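Local coordinates for protein MDM10 isoform 1 (Saccharomyces cerevisiae, PDB 7BTX) that forms part of the ERMES tether between endoplasmic reticulum and mitochondria and takes part in late assembly of the outer-membrane TOM translocase, at residues T52-N57 with Y73-A78; K138-Y143 with I157-S162; Q166-G171 with T183-R188. All blocks are in the same frame, centred on the assembly; numbering follows the deposited sequence.

Interaction 1: residues T52-N57 with Y73-A78; sequences TPNTFN and YLYSDA
Phe56 turns the edge of its ring to Leu74, the two side chains crossing obliquely. CE2 of Phe56 lies 3.6 Å from CB of Leu74, which sits at the ring edge in the ring plane, and CD2 of Leu74 comes within 3.7 Å of the same CE2. Thr55 and Tyr73 form an antiparallel non-hydrogen-bonded pair, and their side chains meet at about a right angle. With CG anti to its backbone N (chi1 176°), Tyr73 carries its ring beside the first strand, where OG1 of Thr55 lies at the ring edge near its plane, 4.1 Å from CD1 of Tyr73. Asn54 touches this ring through CB, 3.8 Å from CE1 of Tyr73. The backbone supplies the directional bond: Leu74 N donates to Asn54 O over 3.1 Å at 164°. That carbonyl also receives a CA-H...O contact from Tyr73. Asn54 belongs to a type I turn, Thr52 to Thr55, that leads into the strand. Leu74 further touches Val8 of helix 5-16 and Leu141 of the next strand. The arrangement is that of an antiparallel beta hairpin, strands 55-62 and 68-76, in the up-and-down meander of a mitochondrial outer-membrane beta barrel.

Interaction 2: residues K138-Y143 with I157-S162; sequences KKSLYY and IIKRLS
Lys159 and Ser140 meet through their polar ends, NZ of Lys159 donating to OG of Ser140 over 2.7 Å. The same NZ gives a second, longer bond to OH of Tyr142, at 3.3 Å. The lysine chain reaches both because it is bent twice, at chi2 (-71°) and chi3, which turns CD and CE back over the neighbouring strand; CD and CE both pass close to OG of Ser140. Ser140 OG in turn donates weakly to Lys139 O. Beside this cluster, CE2 of Tyr142 rests 3.6 Å from CG2 of Ile157. On the other face, Leu141 and Ile158 lie side by side, CD2 of Leu141 3.8 Å from CD1 of Ile158, and both touch Phe12 of helix 5-16. The scaffold is antiparallel backbone pairing: Leu141 and Ile158 exchange two N-H...O bonds of 2.9 Å each, and Arg160 N donates to Lys139 O. An alanine in place of Lys159 would probably leave the hydroxyls of Ser140 and Tyr142 without their shared donor and Tyr142 freer to turn. Two neutral oxygens thus grip the ammonium group here, so its charge is likely to be eased by hydroxyl dipoles rather than by an opposite charge across the pair.

Interaction 3: residues Q166-G171 with T183-R188; sequences QFMLKG and TCYFQR
Met168 and Tyr185 face each other across an antiparallel beta hairpin, strands 165-174 and 179-189, whose short-segment axes approach to 4.6 Å; the hairpin is part of the barrel wall. Followed outward, the methionine is shared between two residues, Tyr185 at its base and end and the amide of Gln187 midway. CB packs against CB of Tyr185 at 3.7 Å. CG then passes the amide of Gln187, 4.0 Å from its NE2, and SD lies 3.8 Å from that same nitrogen. The sulfur also makes a Met-aromatic contact, 5.5 Å from the centroid of the Tyr185 ring and 35° off the ring normal, an oblique approach. A bend at chi3 (46°) places CE 4.1 Å from CD1 of Tyr185. Lys170 reaches the same ring from its extended chain, CD lying 3.7 Å from CE1 of Tyr185. At the other end of the row, Gln166 and Gln187 run side by side in the same direction, their amide planes turned 70° apart. Tyr13 of helix 5-16 links them, its OH bonded to NE2 of Gln187 and weakly to OE1 of Gln166. That helix also covers Met168 through Leu9, consistent with this row facing the barrel interior. Tyr185 also packs on a polar side chain of another protein's chain. Backbone bonds hold the register: Gln166 and Gln187 exchange two, and Lys170 and Thr183 another two. The opposite face carries Phe167, Leu169, Cys184 and Phe186, an apolar set consistent with a lipid-facing surface. There CB of Cys184 touches CE1 of Phe167, and its sulfur lies oblique to that ring. The same SG atom of Cys184 packs on Leu169, 3.7 Å from CD2.

How the interactions relate
From the N terminus, helix 5-16 comes first and later packs against all three contacts. Interaction 1 closes the first loop, joining strands 55-62 and 68-76; interaction 2 closes the next, between strands 140-147 and 152-162; interaction 3 closes the third, between strands 165-174 and 179-189. The loops follow in series, with neither nesting nor crossing. Backbone pairing links successive hairpins: Tyr75 O lies 2.7 Å from Tyr142 N, and Lys159 O is 2.7 Å from Phe167 N, both probable hydrogen bonds. Interactions 1 and 3 do not touch, their nearest atoms being about 9 Å apart, so interaction 2 bridges them within one continuous sheet.

Interaction 1: residues T52-N57 with Y73-A78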
loop_
_atom_site.group_PDB
_atom_site.type_symbol
_atom_site.label_atom_id
_atom_site.label_comp_id
_atom_site.label_asym_id
_atom_site.label_seq_id
_atom_site.Cartn_x
_atom_site.Cartn_y
_atom_site.Cartn_z
ATOM N N THR D 52 -14.283 -28.385 3.037
ATOM C CA THR D 52 -14.938 -29.423 3.817
ATOM C C THR D 52 -16.226 -29.669 3.034
ATOM O O THR D 52 -16.430 -28.988 2.024
ATOM C CB THR D 52 -15.159 -28.907 5.244
ATOM O OG1 THR D 52 -14.032 -28.110 5.612
ATOM C CG2 THR D 52 -15.222 -30.008 6.278
ATOM N N PRO D 53 -17.085 -30.646 3.380
ATOM C CA PRO D 53 -18.424 -30.662 2.776
ATOM C C PRO D 53 -19.278 -29.430 3.032
ATOM O O PRO D 53 -20.150 -29.109 2.223
ATOM C CB PRO D 53 -19.053 -31.902 3.411
ATOM C CG PRO D 53 -17.936 -32.830 3.486
ATOM C CD PRO D 53 -16.705 -32.015 3.773
ATOM N N ASN D 54 -19.043 -28.730 4.140
ATOM C CA ASN D 54 -19.868 -27.592 4.521
ATOM C C ASN D 54 -19.085 -26.288 4.539
ATOM O O ASN D 54 -19.462 -25.361 5.252
ATOM C CB ASN D 54 -20.504 -27.836 5.887
ATOM C CG ASN D 54 -21.536 -28.934 5.854
ATOM O OD1 ASN D 54 -22.344 -29.010 4.935
ATOM N ND2 ASN D 54 -21.512 -29.795 6.855
ATOM N N THR D 55 -18.010 -26.190 3.765
ATOM C CA THR D 55 -17.115 -25.047 3.849
ATOM C C THR D 55 -16.591 -24.716 2.460
ATOM O O THR D 55 -16.219 -25.618 1.710
ATOM C CB THR D 55 -15.966 -25.341 4.820
ATOM O OG1 THR D 55 -16.489 -25.533 6.136
ATOM C CG2 THR D 55 -14.998 -24.224 4.885
ATOM N N PHE D 56 -16.590 -23.430 2.117
ATOM C CA PHE D 56 -16.158 -22.942 0.818
ATOM C C PHE D 56 -15.058 -21.915 1.009
ATOM O O PHE D 56 -15.097 -21.119 1.948
ATOM C CB PHE D 56 -17.308 -22.294 0.032
ATOM C CG PHE D 56 -18.540 -23.136 -0.056
ATOM C CD1 PHE D 56 -18.738 -23.977 -1.132
ATOM C CD2 PHE D 56 -19.516 -23.071 0.927
ATOM C CE1 PHE D 56 -19.873 -24.755 -1.213
ATOM C CE2 PHE D 56 -20.638 -23.852 0.854
ATOM C CZ PHE D 56 -20.821 -24.690 -0.217
ATOM N N ASN D 57 -14.090 -21.928 0.106
ATOM C CA ASN D 57 -13.024 -20.945 0.069
ATOM C C ASN D 57 -13.104 -20.116 -1.197
ATOM O O ASN D 57 -13.328 -20.647 -2.283
ATOM C CB ASN D 57 -11.658 -21.611 0.158
ATOM C CG ASN D 57 -11.179 -21.741 1.567
ATOM O OD1 ASN D 57 -11.133 -20.762 2.297
ATOM N ND2 ASN D 57 -10.857 -22.948 1.975
ATOM N N TYR D 73 -19.158 -20.847 5.609
ATOM C CA TYR D 73 -19.765 -22.049 6.161
ATOM C C TYR D 73 -21.202 -22.068 5.680
ATOM O O TYR D 73 -21.854 -21.025 5.665
ATOM C CB TYR D 73 -19.698 -22.059 7.691
ATOM C CG TYR D 73 -20.393 -23.242 8.314
ATOM C CD1 TYR D 73 -19.794 -24.484 8.330
ATOM C CD2 TYR D 73 -21.652 -23.116 8.883
ATOM C CE1 TYR D 73 -20.421 -25.566 8.882
ATOM C CE2 TYR D 73 -22.288 -24.198 9.438
ATOM C CZ TYR D 73 -21.665 -25.420 9.434
ATOM O OH TYR D 73 -22.285 -26.510 9.988
ATOM N N LEU D 74 -21.693 -23.228 5.267
ATOM C CA LEU D 74 -23.062 -23.340 4.779
ATOM C C LEU D 74 -23.589 -24.736 5.064
ATOM O O LEU D 74 -23.125 -25.714 4.473
ATOM C CB LEU D 74 -23.146 -23.020 3.288
ATOM C CG LEU D 74 -24.450 -23.359 2.570
ATOM C CD1 LEU D 74 -25.560 -22.452 3.027
ATOM C CD2 LEU D 74 -24.265 -23.247 1.085
ATOM N N TYR D 75 -24.560 -24.824 5.964
ATOM C CA TYR D 75 -25.254 -26.064 6.273
ATOM C C TYR D 75 -26.744 -25.809 6.130
ATOM O O TYR D 75 -27.231 -24.752 6.536
ATOM C CB TYR D 75 -24.915 -26.542 7.683
ATOM C CG TYR D 75 -25.838 -27.615 8.190
ATOM C CD1 TYR D 75 -25.836 -28.879 7.624
ATOM C CD2 TYR D 75 -26.722 -27.361 9.225
ATOM C CE1 TYR D 75 -26.685 -29.861 8.074
ATOM C CE2 TYR D 75 -27.577 -28.337 9.684
ATOM C CZ TYR D 75 -27.553 -29.585 9.105
ATOM O OH TYR D 75 -28.403 -30.563 9.562
ATOM N N SER D 76 -27.467 -26.760 5.550
ATOM C CA SER D 76 -28.903 -26.625 5.378
ATOM C C SER D 76 -29.596 -27.980 5.417
ATOM O O SER D 76 -29.046 -28.991 4.978
ATOM C CB SER D 76 -29.228 -25.935 4.069
ATOM O OG SER D 76 -29.090 -26.840 2.995
ATOM N N ASP D 77 -30.824 -27.982 5.941
ATOM C CA ASP D 77 -31.640 -29.191 5.956
ATOM C C ASP D 77 -32.198 -29.517 4.580
ATOM O O ASP D 77 -32.474 -30.685 4.291
ATOM C CB ASP D 77 -32.801 -29.048 6.940
ATOM C CG ASP D 77 -32.343 -28.789 8.352
ATOM O OD1 ASP D 77 -31.137 -28.548 8.551
ATOM O OD2 ASP D 77 -33.192 -28.822 9.265
ATOM N N ALA D 78 -32.392 -28.505 3.738
ATOM C CA ALA D 78 -32.894 -28.709 2.385
ATOM C C ALA D 78 -31.817 -29.386 1.555
ATOM O O ALA D 78 -30.872 -28.735 1.103
ATOM C CB ALA D 78 -33.300 -27.377 1.765
#

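Interaction 2: residues K138-Y143 with I157-S162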
loop_
_atom_site.group_PDB
_atom_site.type_symbol
_atom_site.label_atom_id
_atom_site.label_comp_id
_atom_site.label_asym_id
_atom_site.label_seq_id
_atom_site.Cartn_x
_atom_site.Cartn_y
_atom_site.Cartn_z
ATOM N N LYS D 138 -39.946 -29.030 8.382
ATOM C CA LYS D 138 -39.377 -27.713 8.623
ATOM C C LYS D 138 -37.910 -27.710 8.224
ATOM O O LYS D 138 -37.108 -28.469 8.779
ATOM C CB LYS D 138 -39.536 -27.324 10.090
ATOM C CG LYS D 138 -40.965 -27.365 10.580
ATOM C CD LYS D 138 -41.035 -27.386 12.092
ATOM C CE LYS D 138 -40.361 -26.172 12.696
ATOM N NZ LYS D 138 -40.675 -26.044 14.142
ATOM N N LYS D 139 -37.560 -26.861 7.269
ATOM C CA LYS D 139 -36.195 -26.732 6.793
ATOM C C LYS D 139 -35.481 -25.608 7.529
ATOM O O LYS D 139 -36.095 -24.798 8.223
ATOM C CB LYS D 139 -36.177 -26.470 5.290
ATOM C CG LYS D 139 -36.846 -27.557 4.479
ATOM C CD LYS D 139 -36.175 -28.896 4.718
ATOM C CE LYS D 139 -36.638 -29.948 3.730
ATOM N NZ LYS D 139 -36.062 -31.276 4.061
ATOM N N SER D 140 -34.161 -25.577 7.383
ATOM C CA SER D 140 -33.358 -24.517 7.969
ATOM C C SER D 140 -32.116 -24.318 7.122
ATOM O O SER D 140 -31.702 -25.208 6.382
ATOM C CB SER D 140 -32.962 -24.824 9.414
ATOM O OG SER D 140 -34.097 -24.888 10.255
ATOM N N LEU D 141 -31.533 -23.129 7.232
ATOM C CA LEU D 141 -30.272 -22.812 6.578
ATOM C C LEU D 141 -29.403 -22.066 7.565
ATOM O O LEU D 141 -29.868 -21.131 8.217
ATOM C CB LEU D 141 -30.482 -21.986 5.307
ATOM C CG LEU D 141 -29.255 -21.637 4.464
ATOM C CD1 LEU D 141 -29.599 -21.732 3.029
ATOM C CD2 LEU D 141 -28.785 -20.224 4.721
ATOM N N TYR D 142 -28.151 -22.480 7.674
ATOM C CA TYR D 142 -27.157 -21.776 8.460
ATOM C C TYR D 142 -26.002 -21.391 7.555
ATOM O O TYR D 142 -25.456 -22.222 6.832
ATOM C CB TYR D 142 -26.661 -22.633 9.620
ATOM C CG TYR D 142 -27.755 -23.020 10.575
ATOM C CD1 TYR D 142 -28.454 -24.208 10.416
ATOM C CD2 TYR D 142 -28.099 -22.192 11.626
ATOM C CE1 TYR D 142 -29.460 -24.555 11.278
ATOM C CE2 TYR D 142 -29.099 -22.535 12.496
ATOM C CZ TYR D 142 -29.775 -23.714 12.316
ATOM O OH TYR D 142 -30.776 -24.053 13.187
ATOM N N TYR D 143 -25.649 -20.114 7.587
ATOM C CA TYR D 143 -24.619 -19.602 6.697
ATOM C C TYR D 143 -23.788 -18.606 7.477
ATOM O O TYR D 143 -24.342 -17.783 8.203
ATOM C CB TYR D 143 -25.234 -18.952 5.461
ATOM C CG TYR D 143 -24.266 -18.145 4.631
ATOM C CD1 TYR D 143 -23.382 -18.767 3.763
ATOM C CD2 TYR D 143 -24.249 -16.760 4.702
ATOM C CE1 TYR D 143 -22.502 -18.037 3.006
ATOM C CE2 TYR D 143 -23.370 -16.026 3.956
ATOM C CZ TYR D 143 -22.504 -16.668 3.108
ATOM O OH TYR D 143 -21.637 -15.924 2.358
ATOM N N ILE D 157 -29.264 -16.944 9.160
ATOM C CA ILE D 157 -30.024 -18.111 9.581
ATOM C C ILE D 157 -31.417 -17.976 9.002
ATOM O O ILE D 157 -32.051 -16.931 9.154
ATOM C CB ILE D 157 -30.082 -18.232 11.114
ATOM C CG1 ILE D 157 -28.681 -18.216 11.714
ATOM C CG2 ILE D 157 -30.808 -19.486 11.526
ATOM C CD1 ILE D 157 -28.665 -17.900 13.171
ATOM N N ILE D 158 -31.888 -19.014 8.327
ATOM C CA ILE D 158 -33.246 -19.064 7.805
ATOM C C ILE D 158 -33.932 -20.226 8.498
ATOM O O ILE D 158 -33.359 -21.314 8.602
ATOM C CB ILE D 158 -33.281 -19.242 6.284
ATOM C CG1 ILE D 158 -32.379 -18.233 5.595
ATOM C CG2 ILE D 158 -34.681 -19.077 5.766
ATOM C CD1 ILE D 158 -32.175 -18.544 4.150
ATOM N N LYS D 159 -35.142 -20.001 8.991
ATOM C CA LYS D 159 -35.955 -21.038 9.606
ATOM C C LYS D 159 -37.334 -20.986 8.973
ATOM O O LYS D 159 -38.026 -19.973 9.095
ATOM C CB LYS D 159 -36.074 -20.829 11.117
ATOM C CG LYS D 159 -34.772 -20.688 11.876
ATOM C CD LYS D 159 -34.039 -21.999 11.940
ATOM C CE LYS D 159 -34.740 -22.969 12.861
ATOM N NZ LYS D 159 -34.045 -24.281 12.863
ATOM N N ARG D 160 -37.744 -22.061 8.305
ATOM C CA ARG D 160 -39.118 -22.119 7.809
ATOM C C ARG D 160 -39.985 -22.791 8.869
ATOM O O ARG D 160 -40.041 -24.014 9.000
ATOM C CB ARG D 160 -39.209 -22.831 6.470
ATOM C CG ARG D 160 -40.592 -22.672 5.879
ATOM C CD ARG D 160 -40.663 -23.038 4.428
ATOM N NE ARG D 160 -42.019 -22.882 3.918
ATOM C CZ ARG D 160 -42.396 -23.231 2.696
ATOM N NH1 ARG D 160 -43.650 -23.062 2.310
ATOM N NH2 ARG D 160 -41.520 -23.761 1.860
ATOM N N LEU D 161 -40.688 -21.956 9.627
ATOM C CA LEU D 161 -41.363 -22.365 10.851
ATOM C C LEU D 161 -42.696 -23.062 10.611
ATOM O O LEU D 161 -43.236 -23.694 11.524
ATOM C CB LEU D 161 -41.581 -21.144 11.736
ATOM C CG LEU D 161 -40.315 -20.367 12.066
ATOM C CD1 LEU D 161 -40.660 -19.106 12.814
ATOM C CD2 LEU D 161 -39.393 -21.233 12.885
ATOM N N SER D 162 -43.224 -22.961 9.397
ATOM C CA SER D 162 -44.583 -23.358 9.046
ATOM C C SER D 162 -44.646 -23.322 7.523
ATOM O O SER D 162 -43.780 -22.686 6.909
ATOM C CB SER D 162 -45.584 -22.401 9.710
ATOM O OG SER D 162 -46.939 -22.693 9.442
#

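Interaction 3: residues Q166-G171 with T183-R188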
loop_
_atom_site.group_PDB
_atom_site.type_symbol
_atom_site.label_atom_id
_atom_site.label_comp_id
_atom_site.label_asym_id
_atom_site.label_seq_id
_atom_site.Cartn_x
_atom_site.Cartn_y
_atom_site.Cartn_z
ATOM N N GLN D 166 -41.939 -17.900 7.650
ATOM C CA GLN D 166 -40.497 -18.075 7.652
ATOM C C GLN D 166 -39.874 -17.028 8.555
ATOM O O GLN D 166 -40.408 -15.930 8.708
ATOM C CB GLN D 166 -39.929 -17.961 6.243
ATOM C CG GLN D 166 -38.707 -18.787 6.010
ATOM C CD GLN D 166 -38.139 -18.571 4.643
ATOM O OE1 GLN D 166 -37.673 -17.483 4.327
ATOM N NE2 GLN D 166 -38.175 -19.603 3.816
ATOM N N PHE D 167 -38.744 -17.377 9.154
ATOM C CA PHE D 167 -37.978 -16.458 9.980
ATOM C C PHE D 167 -36.579 -16.352 9.403
ATOM O O PHE D 167 -36.061 -17.318 8.843
ATOM C CB PHE D 167 -37.920 -16.926 11.434
ATOM C CG PHE D 167 -37.110 -16.034 12.326
ATOM C CD1 PHE D 167 -37.571 -14.777 12.672
ATOM C CD2 PHE D 167 -35.881 -16.448 12.809
ATOM C CE1 PHE D 167 -36.825 -13.951 13.486
ATOM C CE2 PHE D 167 -35.130 -15.627 13.624
ATOM C CZ PHE D 167 -35.605 -14.377 13.962
ATOM N N MET D 168 -35.968 -15.178 9.530
ATOM C CA MET D 168 -34.653 -14.952 8.960
ATOM C C MET D 168 -33.855 -14.016 9.844
ATOM O O MET D 168 -34.383 -13.022 10.333
ATOM C CB MET D 168 -34.750 -14.352 7.567
ATOM C CG MET D 168 -34.847 -15.347 6.449
ATOM S SD MET D 168 -34.558 -14.517 4.890
ATOM C CE MET D 168 -33.122 -13.544 5.308
ATOM N N LEU D 169 -32.584 -14.336 10.034
ATOM C CA LEU D 169 -31.628 -13.457 10.683
ATOM C C LEU D 169 -30.525 -13.123 9.693
ATOM O O LEU D 169 -30.207 -13.916 8.809
ATOM C CB LEU D 169 -31.029 -14.107 11.927
ATOM C CG LEU D 169 -31.712 -13.827 13.257
ATOM C CD1 LEU D 169 -31.457 -14.965 14.205
ATOM C CD2 LEU D 169 -31.181 -12.545 13.836
ATOM N N LYS D 170 -29.945 -11.934 9.838
ATOM C CA LYS D 170 -28.903 -11.498 8.910
ATOM C C LYS D 170 -27.964 -10.563 9.675
ATOM O O LYS D 170 -28.243 -9.373 9.809
ATOM C CB LYS D 170 -29.484 -10.809 7.698
ATOM C CG LYS D 170 -29.598 -11.664 6.461
ATOM C CD LYS D 170 -30.421 -10.948 5.416
ATOM C CE LYS D 170 -30.245 -11.551 4.043
ATOM N NZ LYS D 170 -31.214 -10.983 3.071
ATOM N N GLY D 171 -26.856 -11.111 10.152
ATOM C CA GLY D 171 -25.850 -10.316 10.813
ATOM C C GLY D 171 -24.705 -9.957 9.893
ATOM O O GLY D 171 -24.330 -10.702 8.993
ATOM N N THR D 183 -30.325 -7.846 11.674
ATOM C CA THR D 183 -31.684 -7.613 11.212
ATOM C C THR D 183 -32.474 -8.912 11.171
ATOM O O THR D 183 -31.945 -9.966 10.822
ATOM C CB THR D 183 -31.706 -6.984 9.826
ATOM O OG1 THR D 183 -31.391 -7.984 8.861
ATOM C CG2 THR D 183 -30.692 -5.882 9.715
ATOM N N CYS D 184 -33.756 -8.817 11.515
ATOM C CA CYS D 184 -34.672 -9.946 11.533
ATOM C C CYS D 184 -35.738 -9.781 10.458
ATOM O O CYS D 184 -36.165 -8.670 10.145
ATOM C CB CYS D 184 -35.343 -10.082 12.900
ATOM S SG CYS D 184 -34.213 -10.396 14.256
ATOM N N TYR D 185 -36.174 -10.903 9.893
ATOM C CA TYR D 185 -37.191 -10.904 8.841
ATOM C C TYR D 185 -38.205 -11.984 9.186
ATOM O O TYR D 185 -37.951 -13.167 8.958
ATOM C CB TYR D 185 -36.611 -11.171 7.456
ATOM C CG TYR D 185 -35.621 -10.167 6.933
ATOM C CD1 TYR D 185 -34.305 -10.177 7.358
ATOM C CD2 TYR D 185 -35.995 -9.235 5.982
ATOM C CE1 TYR D 185 -33.404 -9.275 6.879
ATOM C CE2 TYR D 185 -35.094 -8.320 5.497
ATOM C CZ TYR D 185 -33.797 -8.348 5.953
ATOM O OH TYR D 185 -32.877 -7.447 5.479
ATOM N N PHE D 186 -39.345 -11.586 9.720
ATOM C CA PHE D 186 -40.484 -12.481 9.805
ATOM C C PHE D 186 -41.360 -12.248 8.587
ATOM O O PHE D 186 -41.586 -11.105 8.193
ATOM C CB PHE D 186 -41.269 -12.230 11.086
ATOM C CG PHE D 186 -42.346 -13.228 11.333
ATOM C CD1 PHE D 186 -42.044 -14.468 11.854
ATOM C CD2 PHE D 186 -43.664 -12.926 11.043
ATOM C CE1 PHE D 186 -43.032 -15.385 12.083
ATOM C CE2 PHE D 186 -44.659 -13.845 11.265
ATOM C CZ PHE D 186 -44.342 -15.071 11.787
ATOM N N GLN D 187 -41.848 -13.326 7.983
ATOM C CA GLN D 187 -42.603 -13.182 6.742
ATOM C C GLN D 187 -43.645 -14.281 6.617
ATOM O O GLN D 187 -43.307 -15.465 6.616
ATOM C CB GLN D 187 -41.659 -13.180 5.540
ATOM C CG GLN D 187 -40.511 -14.154 5.634
ATOM C CD GLN D 187 -39.446 -13.897 4.601
ATOM O OE1 GLN D 187 -39.615 -13.063 3.717
ATOM N NE2 GLN D 187 -38.331 -14.603 4.715
ATOM N N ARG D 188 -44.911 -13.882 6.498
ATOM C CA ARG D 188 -46.022 -14.823 6.383
ATOM C C ARG D 188 -46.520 -14.825 4.942
ATOM O O ARG D 188 -47.176 -13.898 4.478
ATOM C CB ARG D 188 -47.137 -14.465 7.356
ATOM C CG ARG D 188 -48.368 -15.350 7.210
ATOM C CD ARG D 188 -49.220 -15.368 8.465
ATOM N NE ARG D 188 -50.221 -14.307 8.465
ATOM C CZ ARG D 188 -50.317 -13.372 9.401
ATOM N NH1 ARG D 188 -49.471 -13.367 10.423
ATOM N NH2 ARG D 188 -51.263 -12.445 9.322
#